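Local coordinates for protein subclass B1 metallo-beta-lactamase (Myroides odoratimimus, PDB 6T5L) that hydrolyses beta-lactam antibiotics, carbapenems among them, in an active site that holds two zinc ions, at residues Leu17-Thr22 with Ile78-Asn83; Asp66-Thr69 with Ser73-Glu76. One frame throughout, in Å; residues are numbered along the deposited sequence.

Contact 1: Leu17-Thr22 with Ile78-Asn83; sequences LIVYQT and INFVTN
The rings of Tyr20 and Phe80 meet obliquely, with centroids 5.5 Å apart and planes inclined at 63°, an orientation that is neither a stack nor a T-shape. The two side chains run past each other in opposite directions, bringing Tyr20 CD2 to 3.7 Å from Phe80 CD1. Tyr20 CB belongs to the same patch, lying 3.8 Å from Phe80 CE1. Farther out along the Phe80 ring, Val19 CG2 comes to 3.6 Å from CZ, the Val19 side chain crossing that of Phe80 at about a right angle. The carbonyl oxygen of Val19 also approaches obliquely, 3.6 Å from Phe80 CE1. With CG anti to the backbone N (chi1 167°), the Phe80 ring projects from the helix to the strand and meets both residues. Val19 and Tyr20 both point toward the helix although they are consecutive: they form a classic beta bulge opposite Ile27. The contact thus packs Phe80, near the C-terminal end of helix 71-83, against 17-21, an outermost strand of the six-stranded mixed sheet. Ile27 on strand 25-29 and Leu85 just beyond the helix also touch Phe80, which is buried.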
# COMPACT_ATOMS: atom_id res chain seq x y z
N LEU A 17 6.85 16.20 6.65
CA LEU A 17 8.31 16.30 6.64
C LEU A 17 8.88 15.20 5.77
O LEU A 17 8.43 14.05 5.86
CB LEU A 17 8.90 16.16 8.03
CG LEU A 17 8.51 17.15 9.10
CD1 LEU A 17 9.16 16.67 10.41
CD2 LEU A 17 8.95 18.58 8.74
N ILE A 18 9.82 15.55 4.91
CA ILE A 18 10.63 14.54 4.23
C ILE A 18 11.62 14.00 5.24
O ILE A 18 12.41 14.76 5.80
CB ILE A 18 11.36 15.14 3.02
CG1 ILE A 18 10.37 15.58 1.94
CG2 ILE A 18 12.43 14.13 2.52
CD1 ILE A 18 10.91 16.72 1.08
N VAL A 19 11.58 12.71 5.53
CA VAL A 19 12.54 12.21 6.51
C VAL A 19 13.63 11.35 5.89
O VAL A 19 14.53 10.94 6.60
CB VAL A 19 11.81 11.46 7.63
CG1 VAL A 19 10.97 12.45 8.41
CG2 VAL A 19 11.01 10.36 7.03
N TYR A 20 13.58 11.08 4.59
CA TYR A 20 14.60 10.29 3.88
C TYR A 20 14.41 10.55 2.40
O TYR A 20 13.27 10.54 1.93
CB TYR A 20 14.46 8.81 4.21
CG TYR A 20 15.46 7.89 3.50
CD1 TYR A 20 15.22 7.40 2.22
CD2 TYR A 20 16.62 7.51 4.13
CE1 TYR A 20 16.13 6.56 1.59
CE2 TYR A 20 17.53 6.70 3.53
CZ TYR A 20 17.29 6.20 2.25
OH TYR A 20 18.23 5.35 1.64
N GLN A 21 15.48 10.77 1.66
CA GLN A 21 15.32 10.97 0.22
C GLN A 21 16.63 10.68 -0.50
O GLN A 21 17.71 11.14 -0.11
CB GLN A 21 14.86 12.39 -0.09
CG GLN A 21 14.74 12.72 -1.58
CD GLN A 21 14.18 14.11 -1.84
OE1 GLN A 21 14.46 15.06 -1.11
NE2 GLN A 21 13.41 14.24 -2.92
N THR A 22 16.46 10.02 -1.64
CA THR A 22 17.49 9.34 -2.42
C THR A 22 16.88 9.23 -3.81
O THR A 22 15.68 9.43 -3.99
CB THR A 22 17.77 8.00 -1.72
OG1 THR A 22 18.70 8.19 -0.62
CG2 THR A 22 18.16 6.98 -2.62
N ILE A 78 14.04 -0.71 4.57
CA ILE A 78 14.28 -1.55 5.76
C ILE A 78 15.41 -0.98 6.62
O ILE A 78 15.27 -0.82 7.84
CB ILE A 78 14.57 -3.00 5.33
CG1 ILE A 78 13.31 -3.60 4.69
CG2 ILE A 78 15.07 -3.82 6.52
CD1 ILE A 78 13.53 -4.88 3.84
N ASN A 79 16.52 -0.60 5.98
CA ASN A 79 17.63 0.01 6.70
C ASN A 79 17.20 1.33 7.31
O ASN A 79 17.57 1.64 8.45
CB ASN A 79 18.82 0.18 5.76
CG ASN A 79 19.61 -1.16 5.53
OD1 ASN A 79 19.49 -2.12 6.29
ND2 ASN A 79 20.39 -1.19 4.47
N PHE A 80 16.38 2.12 6.61
CA PHE A 80 15.88 3.34 7.25
C PHE A 80 15.07 3.03 8.51
O PHE A 80 15.19 3.71 9.53
CB PHE A 80 15.04 4.14 6.27
CG PHE A 80 14.23 5.25 6.93
CD1 PHE A 80 14.78 6.49 7.15
CD2 PHE A 80 12.92 5.05 7.29
CE1 PHE A 80 14.03 7.53 7.71
CE2 PHE A 80 12.14 6.08 7.86
CZ PHE A 80 12.70 7.32 8.08
N VAL A 81 14.20 2.04 8.43
CA VAL A 81 13.40 1.74 9.61
C VAL A 81 14.31 1.31 10.76
O VAL A 81 14.17 1.79 11.89
CB VAL A 81 12.34 0.66 9.29
CG1 VAL A 81 11.68 0.22 10.59
CG2 VAL A 81 11.31 1.21 8.29
N THR A 82 15.30 0.46 10.47
CA THR A 82 16.14 -0.09 11.52
C THR A 82 16.99 0.99 12.13
O THR A 82 17.02 1.15 13.36
CB THR A 82 17.01 -1.20 10.96
OG1 THR A 82 16.17 -2.26 10.54
CG2 THR A 82 18.06 -1.71 12.00
N ASN A 83 17.71 1.74 11.30
CA ASN A 83 18.71 2.66 11.81
C ASN A 83 18.20 4.05 12.12
O ASN A 83 18.82 4.73 12.93
CB ASN A 83 19.84 2.81 10.80
CG ASN A 83 20.52 1.49 10.50
OD1 ASN A 83 20.74 0.68 11.39
ND2 ASN A 83 20.79 1.24 9.24

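Contact 2: Asp66-Thr69 with Ser73-Glu76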
# COMPACT_ATOMS: atom_id res chain seq x y z
N ASP A 66 2.56 -2.42 0.91
CA ASP A 66 3.31 -2.38 -0.33
C ASP A 66 4.84 -2.29 -0.24
O ASP A 66 5.37 -1.41 0.45
CB ASP A 66 2.85 -1.27 -1.26
CG ASP A 66 1.50 -1.56 -1.92
OD1 ASP A 66 0.80 -2.54 -1.49
OD2 ASP A 66 1.16 -0.79 -2.86
N THR A 67 5.53 -3.33 -0.69
CA THR A 67 6.95 -3.11 -0.91
C THR A 67 7.15 -1.92 -1.85
O THR A 67 6.32 -1.68 -2.73
CB THR A 67 7.65 -4.36 -1.46
OG1 THR A 67 7.36 -4.56 -2.86
CG2 THR A 67 7.24 -5.59 -0.63
N PRO A 68 8.22 -1.15 -1.66
CA PRO A 68 8.77 -0.36 -2.77
C PRO A 68 9.06 -1.25 -3.97
O PRO A 68 9.03 -2.48 -3.88
CB PRO A 68 10.07 0.25 -2.21
CG PRO A 68 9.97 0.11 -0.67
CD PRO A 68 9.06 -1.12 -0.44
N THR A 69 9.39 -0.62 -5.11
CA THR A 69 9.22 -1.26 -6.41
C THR A 69 10.28 -2.32 -6.69
O THR A 69 10.06 -3.18 -7.56
CB THR A 69 9.24 -0.21 -7.54
OG1 THR A 69 10.35 0.67 -7.36
CG2 THR A 69 7.95 0.61 -7.56
N SER A 73 15.42 -0.54 -3.49
CA SER A 73 14.59 0.46 -2.83
C SER A 73 14.07 -0.08 -1.50
O SER A 73 14.04 0.64 -0.47
CB SER A 73 13.40 0.85 -3.73
OG SER A 73 13.84 1.54 -4.89
N SER A 74 13.63 -1.35 -1.52
CA SER A 74 13.14 -2.03 -0.33
C SER A 74 14.23 -2.12 0.74
O SER A 74 13.97 -1.88 1.93
CB SER A 74 12.64 -3.43 -0.72
OG SER A 74 11.48 -3.39 -1.53
N LEU A 75 15.47 -2.46 0.35
CA LEU A 75 16.56 -2.46 1.33
C LEU A 75 16.82 -1.06 1.91
O LEU A 75 17.12 -0.91 3.11
CB LEU A 75 17.85 -3.01 0.69
CG LEU A 75 19.13 -3.09 1.51
CD1 LEU A 75 18.97 -4.00 2.77
CD2 LEU A 75 20.44 -3.60 0.67
N GLU A 76 16.77 -0.00 1.07
CA GLU A 76 16.87 1.34 1.65
C GLU A 76 15.77 1.58 2.68
O GLU A 76 16.03 2.14 3.73
CB GLU A 76 16.83 2.45 0.60
CG GLU A 76 18.06 2.46 -0.34
CD GLU A 76 18.15 3.68 -1.27
OE1 GLU A 76 17.66 4.78 -0.91
OE2 GLU A 76 18.69 3.50 -2.40
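The hydroxyl of Thr67 is held from several directions; the CB that carries it lies 4.0 Å from Ser74 OG. Its main acceptor is the carbonyl oxygen of the next residue, Pro68 O, 2.9 Å from Thr67 OG1, with a C=O...donor angle of 140° and the donor tilted 29° out of the carbonyl plane. Gly104 N donates to OG1, and Cys101 O is a weak second acceptor for the same hydroxyl proton. With chi1 at 76°, OG1 sits between the backbone N and the carbonyl carbon, from where it reaches forward to the carbonyl of Pro68.

Pro68 carries most of the packing. Its ring lies against the start of helix 71-83, CB resting 3.7 Å from Ser73 CB and CG 3.8 Å from Ser74 CA. At the other end of the ring, CD comes to 3.5 Å from Ser74 OG. The two serines therefore offer different parts to the proline: Ser73 its methylene, Ser74 its alpha carbon and its hydroxyl oxygen.

Both serine hydroxyls have their bonds outside this interface, Ser74 OG with Asp70 O one turn back and Ser73 OG with Asn24 O. Phe108 of helix 105-110 touches Thr67, Pro68 and Ser74 together.

No hydrogen bond joins 66-69 to 73-76. This short turn from strand 61-65 into the helix is closed by van der Waals contact, while the buried hydroxyls find their partners within the loop, along the helix or in neighbouring chain segments. With both serine hydroxyls bonded to carbonyl oxygens, the rigid proline ring packs on the CB of Ser73 and on the CA and OG of Ser74.

Both contacts use helix 71-83: contact 2 packs its first turn against the loop that leads into it, and contact 1 sets Phe80, near its C-terminal end, against strand 17-21. Their centres lie about 11 Å apart, and the residues of contact 2 fall between the two segments that contact 1 brings together. A direct bridge joins them, a probable hydrogen bond of 2.7 Å between Tyr20 OH and Glu76 OE1; the other carboxylate oxygen of Glu76 bonds Asn24. Contact 2 is nearer the active site, with the Thr69 side chain about 9 Å from a zinc ion. In the same loop, Asp66 OD1 bonds Thr95 OG1, the residue before the zinc ligand His96, whereas contact 1 is peripheral packing.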